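Local coordinates for protein 4-hydroxy-3-methylbut-2-enyl diphosphate reductase, apicoplast (Plasmodium falciparum, PDB 4N7B) that catalyses the last step of the MEP pathway, reducing HMBPP to a mixture of isopentenyl and dimethylallyl diphosphate with an iron-sulfur cluster, at residues C315-K320 and I412-T417; V323-K328 and N351-C356; D334-G339 and L369-N374. One frame throughout, in Å; residues are numbered along the deposited sequence.

In the fold
Contact 1 lies nearest the middle of the chain and holds the iron-sulfur cluster. Contacts 2 and 3 lie farther out, in the region built round the parallel sheet that includes strands 334-338 and 357-360. Contacts 1 and 2 share helix 316-329: its first turn faces the cluster, and a later part packs on the loop before strand 357-360. Contacts 2 and 3 touch, with Cys356 O and Ile335 N 2.8 Å apart in a probable hydrogen bond. Each contact is only partly buried. Their chemistry differs: metal-thiolate bonds in contact 1, a small apolar patch beside polar side chains in contact 2, aliphatic and aromatic packing with a carboxylate at the ring edge in contact 3.

Contact 1 (C315-K320 and I412-T417); sequences CPLVNK and ICYATT. With F3S (Fe3-s4 cluster), chain B.
Leu317 places CG anti to its carbonyl carbon (chi1 -58°), and this carries CD1 across to Cys413 and Tyr414. In Tyr414 CG sits between the backbone N and the carbonyl carbon (chi1 78°), which holds the ring edge beside Leu317 and brings CE1 near the cluster. The two side chains meet at about a right angle. CD1 of Leu317 touches the ring at its edge, near its plane, 3.6 Å from CD1 of Tyr414. CD1 of Leu317 also lies 3.8 Å from CB of Cys413. Beside this apolar contact both segments hold the Fe3-S4 cluster. SG of Cys315 binds iron FE3 at 2.3 Å, and SG of Cys413 binds iron FE4 at 2.3 Å. Cys231 belongs to the same cluster pocket, completing the set of three cysteines characteristic of the IspH family. Each of the two cysteines is also the N-cap of a helix. Leu317 N donates to SG of Cys315 at 3.5 Å, with an N-H...S angle of 165°. Thr416 N does the same for SG of Cys413, also at 3.5 Å. Such N-H...S bonds, close to a helix start, would be expected to stabilise negative charge on the thiolates. CE1 of Tyr414 comes within 3.8 Å of sulfide S3 of the cluster, and the Tyr414 hydroxyl is hydrogen-bonded to Lys232 N. Trp520 packs on Leu317 from a loop near the C-terminal end of the chain.

Contact 2 (V323-K328 and N351-C356); sequences VYVQMK and NEAPHC. With NA (sodium ion), chain F.
Of 351-356, Glu352 and Ala353 meet 323-328, at Val325 and Gln326. Just before them, ND2 of Asn351 is hydrogen-bonded to Ser296 OG. Glu352 comes next. CB of Glu352 is 4.1 Å from CG1 of Val325, and the two side chains cross at about a right angle. Beyond CB the chain bends at chi2 (-77°), which brings the carboxylate to the amide of Gln326. OE1 of Glu352 sits over the amide face, 3.1 Å from CD of Gln326. The amide and carboxylate planes are 21° apart. OE1 of Glu352 also lies 3.1 Å from OE1 of Gln326. OE2 of Glu352 is hydrogen-bonded to His322 ND1, one turn before Gln326 on the same helix. Ala353 follows, with CB of Ala353 3.7 Å from CG1 of Val325. It also packs on Ala329. The loop then runs through Pro354 to Cys356, whose N is hydrogen-bonded to Ala353 O at 3.2 Å. It enters strand 357-360 directly afterwards. The contact thus joins helix 316-329 to the connection between helix 344-350 and that strand. Val325 also packs on Val380 of the sheet. On another side of the helix, OH of Tyr324 binds a sodium ion at 3.0 Å. The plain attraction is the apolar touch of Val325 and Ala353. The two close oxygens are both acceptors and share no bond, though the amide carbon under OE1 of Glu352 may ease their approach.

Contact 3 (D334-G339 and L369-N374); sequences DIILIG and LNFPLN
Phe371 turns its ring toward strand 334-338 and meets both Asp334 and Ile336. The Asp334 carboxylate stands steeply against it, with the two planes 78° apart. OD2 of Asp334 reaches the ring edge, near the ring plane, 3.5 Å from CE1 of Phe371. CD1 of Ile336 approaches the same ring obliquely, 4.1 Å from CZ of Phe371. Ile336 and Leu369 reach toward each other tip to tip, with CG1 of Ile336 3.8 Å from CD1 of Leu369. Ile336 has CG1 anti to its carbonyl carbon (chi1 -82°), which directs that branch at the loop. Asp334 and Ile336, two apart on one strand, thus face the loop together, while Ile335 points its CB away. The strand is an inner one of a parallel sheet. Its neighbours, strands 357-360 and 377-381, are joined through helix 363-368 in a beta-alpha-beta crossover that passes over strand 334-338. Loop 369-374 is the return of this crossover. His358 NE2 is hydrogen-bonded to OD2 of Asp334, and the His358 ring meets that of Phe371 edge-to-face. The aromatic edge carries partial positive charge, so it probably adds a mild electrostatic gain for OD2, secondary to the His358 bond.

Contact 1 (C315-K320 and I412-T417)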
loop_
_atom_site.group_PDB
_atom_site.type_symbol
_atom_site.label_atom_id
_atom_site.label_comp_id
_atom_site.label_asym_id
_atom_site.label_seq_id
_atom_site.Cartn_x
_atom_site.Cartn_y
_atom_site.Cartn_z
ATOM N N CYS A 315 2.523 -8.880 -1.391
ATOM C CA CYS A 315 3.648 -8.356 -0.634
ATOM C C CYS A 315 3.943 -9.208 0.608
ATOM O O CYS A 315 3.035 -9.526 1.372
ATOM C CB CYS A 315 3.373 -6.918 -0.198
ATOM S SG CYS A 315 4.785 -6.271 0.730
ATOM N N PRO A 316 5.218 -9.569 0.821
ATOM C CA PRO A 316 5.592 -10.361 2.002
ATOM C C PRO A 316 5.075 -9.792 3.321
ATOM O O PRO A 316 4.860 -10.568 4.261
ATOM C CB PRO A 316 7.117 -10.336 1.969
ATOM C CG PRO A 316 7.459 -10.204 0.474
ATOM C CD PRO A 316 6.354 -9.339 -0.089
ATOM N N LEU A 317 4.892 -8.475 3.402
ATOM C CA LEU A 317 4.491 -7.844 4.665
ATOM C C LEU A 317 2.979 -7.822 4.796
ATOM O O LEU A 317 2.444 -7.634 5.895
ATOM C CB LEU A 317 5.081 -6.425 4.802
ATOM C CG LEU A 317 6.626 -6.373 4.732
ATOM C CD1 LEU A 317 7.124 -4.925 4.706
ATOM C CD2 LEU A 317 7.255 -7.127 5.896
ATOM N N VAL A 318 2.287 -8.033 3.677
ATOM C CA VAL A 318 0.857 -8.345 3.724
ATOM C C VAL A 318 0.714 -9.826 4.086
ATOM O O VAL A 318 -0.085 -10.187 4.949
ATOM C CB VAL A 318 0.149 -8.044 2.383
ATOM C CG1 VAL A 318 -1.234 -8.674 2.344
ATOM C CG2 VAL A 318 0.053 -6.549 2.167
ATOM N N ASN A 319 1.525 -10.682 3.469
ATOM C CA ASN A 319 1.480 -12.096 3.807
ATOM C C ASN A 319 1.759 -12.291 5.291
ATOM O O ASN A 319 1.204 -13.185 5.930
ATOM C CB ASN A 319 2.479 -12.888 2.982
ATOM C CG ASN A 319 2.446 -14.366 3.301
ATOM O OD1 ASN A 319 1.491 -15.064 2.966
ATOM N ND2 ASN A 319 3.501 -14.857 3.936
ATOM N N LYS A 320 2.628 -11.450 5.839
ATOM C CA LYS A 320 2.934 -11.496 7.257
ATOM C C LYS A 320 1.646 -11.412 8.072
ATOM O O LYS A 320 1.420 -12.218 8.968
ATOM C CB LYS A 320 3.841 -10.331 7.597
ATOM C CG LYS A 320 4.130 -10.122 9.051
ATOM C CD LYS A 320 4.928 -8.825 9.153
ATOM C CE LYS A 320 5.503 -8.583 10.518
ATOM N NZ LYS A 320 5.837 -7.136 10.697
ATOM N N ILE A 412 1.817 -2.225 10.460
ATOM C CA ILE A 412 2.049 -1.116 9.536
ATOM C C ILE A 412 3.474 -1.254 8.997
ATOM O O ILE A 412 4.427 -1.312 9.782
ATOM C CB ILE A 412 1.851 0.242 10.226
ATOM C CG1 ILE A 412 0.375 0.439 10.579
ATOM C CG2 ILE A 412 2.307 1.375 9.316
ATOM C CD1 ILE A 412 0.114 1.726 11.277
ATOM N N CYS A 413 3.629 -1.317 7.669
ATOM C CA CYS A 413 4.925 -1.667 7.049
ATOM C C CYS A 413 5.970 -0.534 7.065
ATOM O O CYS A 413 5.658 0.644 7.285
ATOM C CB CYS A 413 4.704 -2.124 5.604
ATOM S SG CYS A 413 4.266 -0.796 4.472
ATOM N N TYR A 414 7.214 -0.919 6.798
ATOM C CA TYR A 414 8.348 -0.026 6.886
ATOM C C TYR A 414 8.134 1.152 5.928
ATOM O O TYR A 414 8.521 2.287 6.228
ATOM C CB TYR A 414 9.661 -0.802 6.555
ATOM C CG TYR A 414 9.824 -1.007 5.083
ATOM C CD1 TYR A 414 9.092 -1.985 4.411
ATOM C CD2 TYR A 414 10.648 -0.172 4.339
ATOM C CE1 TYR A 414 9.210 -2.132 3.041
ATOM C CE2 TYR A 414 10.772 -0.316 2.979
ATOM C CZ TYR A 414 10.056 -1.287 2.335
ATOM O OH TYR A 414 10.185 -1.415 0.981
ATOM N N ALA A 415 7.506 0.897 4.777
ATOM C CA ALA A 415 7.393 1.934 3.738
ATOM C C ALA A 415 6.390 2.998 4.130
ATOM O O ALA A 415 6.612 4.196 3.925
ATOM C CB ALA A 415 7.020 1.323 2.392
ATOM N N THR A 416 5.289 2.558 4.722
ATOM C CA THR A 416 4.249 3.463 5.215
ATOM C C THR A 416 4.818 4.328 6.360
ATOM O O THR A 416 4.755 5.569 6.352
ATOM C CB THR A 416 3.087 2.629 5.684
ATOM O OG1 THR A 416 2.543 1.924 4.557
ATOM C CG2 THR A 416 2.006 3.476 6.328
ATOM N N THR A 417 5.435 3.661 7.319
ATOM C CA THR A 417 6.051 4.340 8.458
ATOM C C THR A 417 7.085 5.367 7.980
ATOM O O THR A 417 7.098 6.522 8.397
ATOM C CB THR A 417 6.782 3.309 9.356
ATOM O OG1 THR A 417 5.822 2.430 9.936
ATOM C CG2 THR A 417 7.578 3.997 10.454
HETATM FE FE1 F3S B . 4.511 -1.646 -0.124
HETATM FE FE3 F3S B . 4.198 -4.076 0.996
HETATM FE FE4 F3S B . 4.002 -1.819 2.441
HETATM S S1 F3S B . 3.298 -3.315 -0.864
HETATM S S2 F3S B . 3.237 -0.253 1.056
HETATM S S3 F3S B . 5.785 -2.628 1.415
HETATM S S4 F3S B . 2.782 -3.636 2.646
#

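Contact 2 (V323-K328 and N351-C356)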
loop_
_atom_site.group_PDB
_atom_site.type_symbol
_atom_site.label_atom_id
_atom_site.label_comp_id
_atom_site.label_asym_id
_atom_site.label_seq_id
_atom_site.Cartn_x
_atom_site.Cartn_y
_atom_site.Cartn_z
ATOM N N VAL A 323 -0.575 -14.412 7.841
ATOM C CA VAL A 323 0.030 -15.546 8.508
ATOM C C VAL A 323 -0.209 -15.502 10.021
ATOM O O VAL A 323 -0.607 -16.498 10.623
ATOM C CB VAL A 323 1.544 -15.579 8.180
ATOM C CG1 VAL A 323 2.313 -16.231 9.286
ATOM C CG2 VAL A 323 1.759 -16.281 6.852
ATOM N N TYR A 324 0.021 -14.352 10.640
ATOM C CA TYR A 324 -0.265 -14.215 12.064
ATOM C C TYR A 324 -1.738 -14.508 12.368
ATOM O O TYR A 324 -2.058 -15.107 13.387
ATOM C CB TYR A 324 0.096 -12.814 12.566
ATOM C CG TYR A 324 1.529 -12.729 13.034
ATOM C CD1 TYR A 324 1.891 -13.106 14.327
ATOM C CD2 TYR A 324 2.528 -12.330 12.163
ATOM C CE1 TYR A 324 3.219 -13.046 14.743
ATOM C CE2 TYR A 324 3.843 -12.266 12.563
ATOM C CZ TYR A 324 4.188 -12.614 13.847
ATOM O OH TYR A 324 5.518 -12.540 14.205
ATOM N N VAL A 325 -2.628 -14.089 11.475
ATOM C CA VAL A 325 -4.048 -14.276 11.686
ATOM C C VAL A 325 -4.398 -15.768 11.743
ATOM O O VAL A 325 -5.104 -16.223 12.651
ATOM C CB VAL A 325 -4.857 -13.586 10.574
ATOM C CG1 VAL A 325 -6.271 -14.134 10.537
ATOM C CG2 VAL A 325 -4.865 -12.065 10.789
ATOM N N GLN A 326 -3.913 -16.526 10.769
ATOM C CA GLN A 326 -4.148 -17.964 10.739
ATOM C C GLN A 326 -3.545 -18.625 11.968
ATOM O O GLN A 326 -4.150 -19.513 12.573
ATOM C CB GLN A 326 -3.522 -18.579 9.492
ATOM C CG GLN A 326 -4.333 -18.378 8.217
ATOM C CD GLN A 326 -3.565 -18.816 6.964
ATOM O OE1 GLN A 326 -2.823 -18.027 6.380
ATOM N NE2 GLN A 326 -3.734 -20.077 6.561
ATOM N N MET A 327 -2.341 -18.196 12.333
ATOM C CA MET A 327 -1.609 -18.837 13.428
ATOM C C MET A 327 -2.298 -18.625 14.770
ATOM O O MET A 327 -2.372 -19.537 15.605
ATOM C CB MET A 327 -0.195 -18.281 13.507
ATOM C CG MET A 327 0.605 -18.795 14.697
ATOM S SD MET A 327 2.263 -18.085 14.708
ATOM C CE MET A 327 1.980 -16.343 14.568
ATOM N N LYS A 328 -2.789 -17.413 14.989
ATOM C CA LYS A 328 -3.442 -17.095 16.257
ATOM C C LYS A 328 -4.850 -17.648 16.309
ATOM O O LYS A 328 -5.352 -17.998 17.379
ATOM C CB LYS A 328 -3.438 -15.588 16.497
ATOM C CG LYS A 328 -2.051 -15.067 16.812
ATOM C CD LYS A 328 -1.518 -15.739 18.073
ATOM C CE LYS A 328 -0.078 -15.390 18.328
ATOM N NZ LYS A 328 0.334 -15.898 19.658
ATOM N N ASN A 351 -10.480 -12.845 5.373
ATOM C CA ASN A 351 -10.968 -14.150 4.954
ATOM C C ASN A 351 -10.034 -15.302 5.290
ATOM O O ASN A 351 -10.320 -16.445 4.954
ATOM C CB ASN A 351 -11.314 -14.127 3.469
ATOM C CG ASN A 351 -12.703 -13.572 3.220
ATOM O OD1 ASN A 351 -13.621 -13.823 3.993
ATOM N ND2 ASN A 351 -12.857 -12.805 2.156
ATOM N N GLU A 352 -8.932 -15.013 5.972
ATOM C CA GLU A 352 -8.056 -16.081 6.445
ATOM C C GLU A 352 -8.644 -16.716 7.704
ATOM O O GLU A 352 -8.375 -17.875 7.994
ATOM C CB GLU A 352 -6.651 -15.554 6.721
ATOM C CG GLU A 352 -5.898 -15.066 5.481
ATOM C CD GLU A 352 -5.336 -16.201 4.624
ATOM O OE1 GLU A 352 -5.488 -17.379 5.002
ATOM O OE2 GLU A 352 -4.732 -15.911 3.566
ATOM N N ALA A 353 -9.447 -15.960 8.449
ATOM C CA ALA A 353 -10.130 -16.496 9.625
ATOM C C ALA A 353 -11.454 -15.757 9.843
ATOM O O ALA A 353 -11.668 -15.146 10.887
ATOM C CB ALA A 353 -9.240 -16.376 10.857
ATOM N N PRO A 354 -12.358 -15.827 8.855
ATOM C CA PRO A 354 -13.557 -14.978 8.802
ATOM C C PRO A 354 -14.508 -15.153 9.998
ATOM O O PRO A 354 -15.147 -14.188 10.421
ATOM C CB PRO A 354 -14.240 -15.424 7.502
ATOM C CG PRO A 354 -13.765 -16.826 7.277
ATOM C CD PRO A 354 -12.371 -16.882 7.825
ATOM N N HIS A 355 -14.591 -16.358 10.545
ATOM C CA HIS A 355 -15.573 -16.639 11.588
ATOM C C HIS A 355 -15.093 -16.211 12.966
ATOM O O HIS A 355 -15.877 -16.195 13.906
ATOM C CB HIS A 355 -15.937 -18.126 11.598
ATOM C CG HIS A 355 -16.546 -18.603 10.317
ATOM N ND1 HIS A 355 -17.304 -17.784 9.501
ATOM C CD2 HIS A 355 -16.504 -19.806 9.701
ATOM C CE1 HIS A 355 -17.699 -18.464 8.444
ATOM N NE2 HIS A 355 -17.226 -19.697 8.539
ATOM N N CYS A 356 -13.815 -15.854 13.091
ATOM C CA CYS A 356 -13.298 -15.412 14.379
ATOM C C CYS A 356 -12.577 -14.066 14.262
ATOM O O CYS A 356 -11.837 -13.675 15.158
ATOM C CB CYS A 356 -12.386 -16.480 14.998
ATOM S SG CYS A 356 -10.873 -16.731 14.070
HETATM NA NA NA F . 7.459 -11.035 12.521
#

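Contact 3 (D334-G339 and L369-N374)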
loop_
_atom_site.group_PDB
_atom_site.type_symbol
_atom_site.label_atom_id
_atom_site.label_comp_id
_atom_site.label_asym_id
_atom_site.label_seq_id
_atom_site.Cartn_x
_atom_site.Cartn_y
_atom_site.Cartn_z
ATOM N N ASP A 334 -9.543 -14.750 19.206
ATOM C CA ASP A 334 -10.359 -14.020 18.265
ATOM C C ASP A 334 -9.480 -12.893 17.794
ATOM O O ASP A 334 -8.610 -12.442 18.528
ATOM C CB ASP A 334 -11.640 -13.497 18.901
ATOM C CG ASP A 334 -12.837 -14.378 18.594
ATOM O OD1 ASP A 334 -12.687 -15.618 18.636
ATOM O OD2 ASP A 334 -13.923 -13.833 18.296
ATOM N N ILE A 335 -9.693 -12.442 16.568
ATOM C CA ILE A 335 -8.784 -11.489 15.968
ATOM C C ILE A 335 -9.468 -10.180 15.645
ATOM O O ILE A 335 -10.518 -10.171 15.006
ATOM C CB ILE A 335 -8.178 -12.058 14.688
ATOM C CG1 ILE A 335 -6.992 -12.965 15.041
ATOM C CG2 ILE A 335 -7.673 -10.938 13.798
ATOM C CD1 ILE A 335 -7.232 -14.388 14.745
ATOM N N ILE A 336 -8.872 -9.075 16.087
ATOM C CA ILE A 336 -9.387 -7.756 15.744
ATOM C C ILE A 336 -8.538 -7.175 14.632
ATOM O O ILE A 336 -7.338 -7.040 14.777
ATOM C CB ILE A 336 -9.380 -6.785 16.929
ATOM C CG1 ILE A 336 -10.605 -6.992 17.818
ATOM C CG2 ILE A 336 -9.517 -5.370 16.436
ATOM C CD1 ILE A 336 -10.631 -8.268 18.551
ATOM N N LEU A 337 -9.175 -6.834 13.521
ATOM C CA LEU A 337 -8.479 -6.338 12.348
ATOM C C LEU A 337 -8.799 -4.865 12.164
ATOM O O LEU A 337 -9.905 -4.528 11.770
ATOM C CB LEU A 337 -8.935 -7.113 11.116
ATOM C CG LEU A 337 -8.449 -6.614 9.748
ATOM C CD1 LEU A 337 -6.972 -6.324 9.766
ATOM C CD2 LEU A 337 -8.767 -7.654 8.695
ATOM N N ILE A 338 -7.846 -3.990 12.475
ATOM C CA ILE A 338 -8.053 -2.550 12.302
ATOM C C ILE A 338 -7.753 -2.151 10.857
ATOM O O ILE A 338 -6.637 -2.300 10.385
ATOM C CB ILE A 338 -7.113 -1.753 13.214
ATOM C CG1 ILE A 338 -7.215 -2.264 14.652
ATOM C CG2 ILE A 338 -7.450 -0.284 13.144
ATOM C CD1 ILE A 338 -6.320 -1.538 15.632
ATOM N N GLY A 339 -8.745 -1.670 10.137
ATOM C CA GLY A 339 -8.521 -1.286 8.759
ATOM C C GLY A 339 -9.853 -0.942 8.156
ATOM O O GLY A 339 -10.863 -1.010 8.858
ATOM N N LEU A 369 -17.572 -4.012 20.519
ATOM C CA LEU A 369 -16.997 -5.337 20.725
ATOM C C LEU A 369 -17.346 -5.901 22.100
ATOM O O LEU A 369 -17.214 -5.218 23.114
ATOM C CB LEU A 369 -15.480 -5.296 20.586
ATOM C CG LEU A 369 -14.937 -5.010 19.193
ATOM C CD1 LEU A 369 -13.423 -4.954 19.258
ATOM C CD2 LEU A 369 -15.401 -6.084 18.214
ATOM N N ASN A 370 -17.768 -7.160 22.131
ATOM C CA ASN A 370 -17.988 -7.857 23.391
ATOM C C ASN A 370 -17.427 -9.258 23.355
ATOM O O ASN A 370 -17.641 -9.991 22.391
ATOM C CB ASN A 370 -19.474 -7.907 23.732
ATOM C CG ASN A 370 -19.965 -6.614 24.331
ATOM O OD1 ASN A 370 -19.805 -6.380 25.531
ATOM N ND2 ASN A 370 -20.555 -5.757 23.500
ATOM N N PHE A 371 -16.710 -9.620 24.413
ATOM C CA PHE A 371 -16.108 -10.942 24.528
ATOM C C PHE A 371 -16.125 -11.394 25.972
ATOM O O PHE A 371 -16.006 -10.575 26.881
ATOM C CB PHE A 371 -14.651 -10.925 24.063
ATOM C CG PHE A 371 -14.469 -10.510 22.631
ATOM C CD1 PHE A 371 -14.700 -11.405 21.604
ATOM C CD2 PHE A 371 -14.057 -9.230 22.318
ATOM C CE1 PHE A 371 -14.521 -11.030 20.284
ATOM C CE2 PHE A 371 -13.885 -8.845 21.001
ATOM C CZ PHE A 371 -14.121 -9.746 19.981
ATOM N N PRO A 372 -16.261 -12.709 26.191
ATOM C CA PRO A 372 -16.032 -13.279 27.520
ATOM C C PRO A 372 -14.689 -12.817 28.069
ATOM O O PRO A 372 -13.791 -12.451 27.302
ATOM C CB PRO A 372 -16.011 -14.782 27.252
ATOM C CG PRO A 372 -16.857 -14.961 26.039
ATOM C CD PRO A 372 -16.621 -13.736 25.199
ATOM N N LEU A 373 -14.551 -12.838 29.386
ATOM C CA LEU A 373 -13.390 -12.253 30.039
ATOM C C LEU A 373 -12.137 -13.118 29.889
ATOM O O LEU A 373 -11.012 -12.627 29.996
ATOM C CB LEU A 373 -13.696 -12.041 31.519
ATOM C CG LEU A 373 -12.694 -11.140 32.233
ATOM C CD1 LEU A 373 -12.785 -9.717 31.682
ATOM C CD2 LEU A 373 -12.934 -11.179 33.734
ATOM N N ASN A 374 -12.342 -14.405 29.633
ATOM C CA ASN A 374 -11.243 -15.354 29.508
ATOM C C ASN A 374 -10.729 -15.438 28.070
ATOM O O ASN A 374 -9.781 -16.177 27.777
ATOM C CB ASN A 374 -11.693 -16.743 29.983
ATOM C CG ASN A 374 -12.796 -17.336 29.114
ATOM O OD1 ASN A 374 -13.447 -16.626 28.346
ATOM N ND2 ASN A 374 -13.017 -18.644 29.241
#